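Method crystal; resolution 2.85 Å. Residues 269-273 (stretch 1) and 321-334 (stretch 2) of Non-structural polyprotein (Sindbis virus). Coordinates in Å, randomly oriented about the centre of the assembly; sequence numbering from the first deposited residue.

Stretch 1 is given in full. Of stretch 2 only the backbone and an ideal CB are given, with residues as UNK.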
# COMPACT_ATOMS: atom_id res chain seq x y z
N SER A 269 -2.97 -12.27 9.18
CA SER A 269 -3.95 -11.38 8.58
C SER A 269 -4.74 -12.12 7.52
O SER A 269 -4.43 -13.25 7.16
CB SER A 269 -3.28 -10.17 7.93
OG SER A 269 -2.76 -10.50 6.65
N TYR A 270 -5.80 -11.48 7.06
CA TYR A 270 -6.58 -11.91 5.91
C TYR A 270 -6.24 -11.09 4.65
O TYR A 270 -7.00 -11.06 3.69
CB TYR A 270 -8.05 -11.95 6.31
CG TYR A 270 -8.19 -12.79 7.56
CD1 TYR A 270 -8.40 -14.17 7.49
CD2 TYR A 270 -8.01 -12.23 8.83
CE1 TYR A 270 -8.48 -14.94 8.63
CE2 TYR A 270 -8.10 -13.00 9.98
CZ TYR A 270 -8.33 -14.36 9.87
OH TYR A 270 -8.41 -15.14 11.00
N GLY A 271 -5.14 -10.36 4.72
CA GLY A 271 -4.76 -9.41 3.69
C GLY A 271 -5.14 -8.05 4.23
O GLY A 271 -5.52 -7.94 5.40
N TYR A 272 -4.99 -7.00 3.43
CA TYR A 272 -5.67 -5.75 3.73
C TYR A 272 -6.60 -5.38 2.58
O TYR A 272 -6.25 -4.56 1.73
CB TYR A 272 -4.60 -4.67 3.88
CG TYR A 272 -3.51 -4.80 2.82
CD1 TYR A 272 -2.47 -5.72 2.97
CD2 TYR A 272 -3.55 -4.04 1.66
CE1 TYR A 272 -1.50 -5.85 2.00
CE2 TYR A 272 -2.58 -4.17 0.69
CZ TYR A 272 -1.55 -5.07 0.86
OH TYR A 272 -0.59 -5.19 -0.12
N ALA A 273 -7.84 -5.83 2.64
CA ALA A 273 -8.74 -5.59 1.52
C ALA A 273 -9.41 -4.24 1.66
O ALA A 273 -9.54 -3.49 0.70
CB ALA A 273 -9.78 -6.70 1.42
N UNK A 321 5.30 1.89 -0.74
CA UNK A 321 4.20 1.75 -1.69
C UNK A 321 3.86 0.27 -1.82
O UNK A 321 4.76 -0.57 -1.80
CB UNK A 321 4.56 2.35 -3.05
N UNK A 322 2.56 -0.06 -1.93
CA UNK A 322 2.20 -1.48 -1.89
C UNK A 322 2.24 -2.20 -3.23
O UNK A 322 1.42 -3.09 -3.45
CB UNK A 322 0.79 -1.62 -1.30
N UNK A 323 3.21 -1.91 -4.08
CA UNK A 323 3.25 -2.54 -5.40
C UNK A 323 3.62 -3.99 -5.20
O UNK A 323 2.92 -4.91 -5.63
CB UNK A 323 4.24 -1.84 -6.34
N UNK A 324 4.76 -4.17 -4.54
CA UNK A 324 5.28 -5.49 -4.26
C UNK A 324 4.30 -6.32 -3.46
O UNK A 324 3.90 -7.40 -3.87
CB UNK A 324 6.61 -5.39 -3.51
N UNK A 325 3.91 -5.81 -2.30
CA UNK A 325 3.06 -6.57 -1.39
C UNK A 325 1.74 -6.94 -2.06
O UNK A 325 1.27 -8.06 -1.93
CB UNK A 325 2.80 -5.77 -0.11
N UNK A 326 1.15 -6.00 -2.81
CA UNK A 326 -0.07 -6.30 -3.55
C UNK A 326 0.13 -7.50 -4.46
O UNK A 326 -0.66 -8.44 -4.45
CB UNK A 326 -0.51 -5.09 -4.37
N UNK A 327 1.19 -7.46 -5.26
CA UNK A 327 1.47 -8.53 -6.20
C UNK A 327 1.62 -9.88 -5.51
O UNK A 327 1.05 -10.88 -5.96
CB UNK A 327 2.74 -8.21 -6.99
N UNK A 328 2.38 -9.91 -4.43
CA UNK A 328 2.67 -11.13 -3.69
C UNK A 328 1.41 -11.77 -3.10
O UNK A 328 1.07 -12.90 -3.40
CB UNK A 328 3.67 -10.83 -2.57
N UNK A 329 0.72 -11.01 -2.25
CA UNK A 329 -0.48 -11.49 -1.60
C UNK A 329 -1.49 -11.99 -2.62
O UNK A 329 -2.05 -13.08 -2.47
CB UNK A 329 -1.10 -10.39 -0.74
N UNK A 330 -1.71 -11.20 -3.66
CA UNK A 330 -2.72 -11.52 -4.66
C UNK A 330 -2.38 -12.82 -5.39
O UNK A 330 -3.25 -13.66 -5.64
CB UNK A 330 -2.86 -10.37 -5.66
N UNK A 331 -1.11 -12.97 -5.74
CA UNK A 331 -0.68 -14.16 -6.44
C UNK A 331 -0.86 -15.39 -5.56
O UNK A 331 -1.28 -16.44 -6.04
CB UNK A 331 0.78 -14.02 -6.88
N UNK A 332 -0.55 -15.26 -4.27
CA UNK A 332 -0.71 -16.38 -3.34
C UNK A 332 -2.17 -16.82 -3.25
O UNK A 332 -2.48 -18.01 -3.31
CB UNK A 332 -0.19 -16.00 -1.95
N UNK A 333 -3.07 -15.85 -3.11
CA UNK A 333 -4.49 -16.14 -3.03
C UNK A 333 -4.98 -16.80 -4.31
O UNK A 333 -5.96 -17.54 -4.29
CB UNK A 333 -5.28 -14.86 -2.75
N UNK A 334 -4.33 -16.49 -5.43
CA UNK A 334 -4.73 -17.05 -6.72
C UNK A 334 -3.94 -18.31 -7.07
O UNK A 334 -4.10 -18.86 -8.15
CB UNK A 334 -4.55 -16.00 -7.82

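Stretch 1 offers the helix two main things: the ring of Tyr 272 with its hydroxyl at the tip, and, further along, the backbone around Tyr 270 and Gly 271.

Position 321 lies ahead of the helix, its ideal CB beyond reach of stretch 1, so many residues would fit; it is Thr 321, whose OG1 shares a hydrogen bond with the side chain at 323. Position 322 is the N-cap. Its phi of -87° is open to proline, as to most residues, and its ideal CB, 4.0 Å from Tyr 272 OH, suits a compact side chain. Pro 322 fits: its ring closes on its own backbone N, which needs no helical partner here.

At 323 CA-to-CB points away and at 324 sideways, with nothing of stretch 1 nearby, so many residues would do. They are His 323, whose ND1 meets Thr 321 OG1 at 2.8 Å, and His 324.

Position 325 points toward stretch 1, its ideal CB 3.4 Å from Tyr 272 OH. Leucine, isoleucine or methionine could pack along the ring. Leu 325 does so, its CD2 lying 3.6 Å from Tyr 272 CE1.

At 326 CA-to-CB runs sideways, but the ideal CB is 4.3 Å from Tyr 272 OH, close enough for a short polar side chain to bend back to it. Asparagine, aspartate or serine are candidates. Asn 326, with chi1 in m, accepts a hydrogen bond from Tyr 272 OH to its OD1 at 2.6 Å, near the plane of the ring.

Positions 327 and 328 do not meet stretch 1 and leave the choice wide; they are Cys 327 and Val 328.

Position 329, one turn after 325, again points toward stretch 1. Its ideal CB is 5.3 Å from Tyr 272 OH, leaving room for a longer apolar chain such as isoleucine, leucine or methionine. Ile 329 extends CD1 to 3.3 Å from Tyr 272 CE1, so the ring packs against both this residue and Leu 325.

Positions 330, 331 and 332 lie out of reach, so small polar or apolar residues would all do. Ser 330 OG makes a weak hydrogen bond to the side chain at 334, Ser 331 OG donates to Cys 327 O, and the third is Val 332.

Position 333 points toward stretch 1, yet nothing lies within 5.5 Å of its ideal CB. Only a long side chain, such as arginine, lysine or tyrosine, could bring a polar end to the carbonyl of Tyr 270. Tyr 333 OH lies 2.8 Å from Tyr 270 O.

Position 334 follows the helix, far from stretch 1, and suits a polar residue: Glu 334, whose OE1 is 3.4 Å from Ser 330 OG.

Stretch 2 (321-334) TPHHLNCVISSVYE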
# COMPACT_ATOMS: atom_id res chain seq x y z
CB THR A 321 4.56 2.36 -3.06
OG1 THR A 321 5.65 1.64 -3.65
CG2 THR A 321 4.95 3.82 -2.89
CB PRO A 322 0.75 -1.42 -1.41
CG PRO A 322 0.23 -0.17 -2.05
CD PRO A 322 1.37 0.81 -2.02
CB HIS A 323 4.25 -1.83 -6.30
CG HIS A 323 3.89 -0.40 -6.59
ND1 HIS A 323 4.12 0.62 -5.70
CD2 HIS A 323 3.32 0.16 -7.68
CE1 HIS A 323 3.70 1.76 -6.23
NE2 HIS A 323 3.21 1.51 -7.43
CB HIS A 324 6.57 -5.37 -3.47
CG HIS A 324 7.06 -6.67 -2.92
ND1 HIS A 324 7.40 -6.84 -1.60
CD2 HIS A 324 7.25 -7.88 -3.51
CE1 HIS A 324 7.79 -8.09 -1.40
NE2 HIS A 324 7.70 -8.74 -2.54
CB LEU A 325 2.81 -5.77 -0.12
CG LEU A 325 2.21 -6.55 1.04
CD1 LEU A 325 3.04 -7.79 1.36
CD2 LEU A 325 2.09 -5.67 2.27
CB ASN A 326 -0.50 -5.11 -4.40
CG ASN A 326 -1.18 -4.03 -3.59
OD1 ASN A 326 -1.14 -4.03 -2.36
ND2 ASN A 326 -1.78 -3.08 -4.29
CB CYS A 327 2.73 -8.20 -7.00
SG CYS A 327 3.07 -9.40 -8.28
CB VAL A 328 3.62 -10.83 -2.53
CG1 VAL A 328 3.72 -12.02 -1.59
CG2 VAL A 328 4.99 -10.45 -3.07
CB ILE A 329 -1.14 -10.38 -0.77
CG1 ILE A 329 -0.33 -10.13 0.50
CG2 ILE A 329 -2.58 -10.75 -0.42
CD1 ILE A 329 -0.87 -9.01 1.37
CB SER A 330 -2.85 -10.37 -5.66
OG SER A 330 -3.97 -10.60 -6.50
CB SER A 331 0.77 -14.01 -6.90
OG SER A 331 0.90 -12.94 -7.83
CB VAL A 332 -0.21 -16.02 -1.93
CG1 VAL A 332 -0.56 -17.13 -0.97
CG2 VAL A 332 1.28 -15.78 -1.94
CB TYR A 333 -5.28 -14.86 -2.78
CG TYR A 333 -5.38 -14.46 -1.33
CD1 TYR A 333 -5.68 -15.40 -0.35
CD2 TYR A 333 -5.19 -13.13 -0.95
CE1 TYR A 333 -5.78 -15.03 0.98
CE2 TYR A 333 -5.29 -12.75 0.38
CZ TYR A 333 -5.59 -13.71 1.34
OH TYR A 333 -5.69 -13.34 2.65
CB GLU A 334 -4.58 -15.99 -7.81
CG GLU A 334 -5.84 -15.15 -8.01
CD GLU A 334 -5.61 -13.97 -8.93
OE1 GLU A 334 -4.79 -13.09 -8.60
OE2 GLU A 334 -6.26 -13.93 -10.00
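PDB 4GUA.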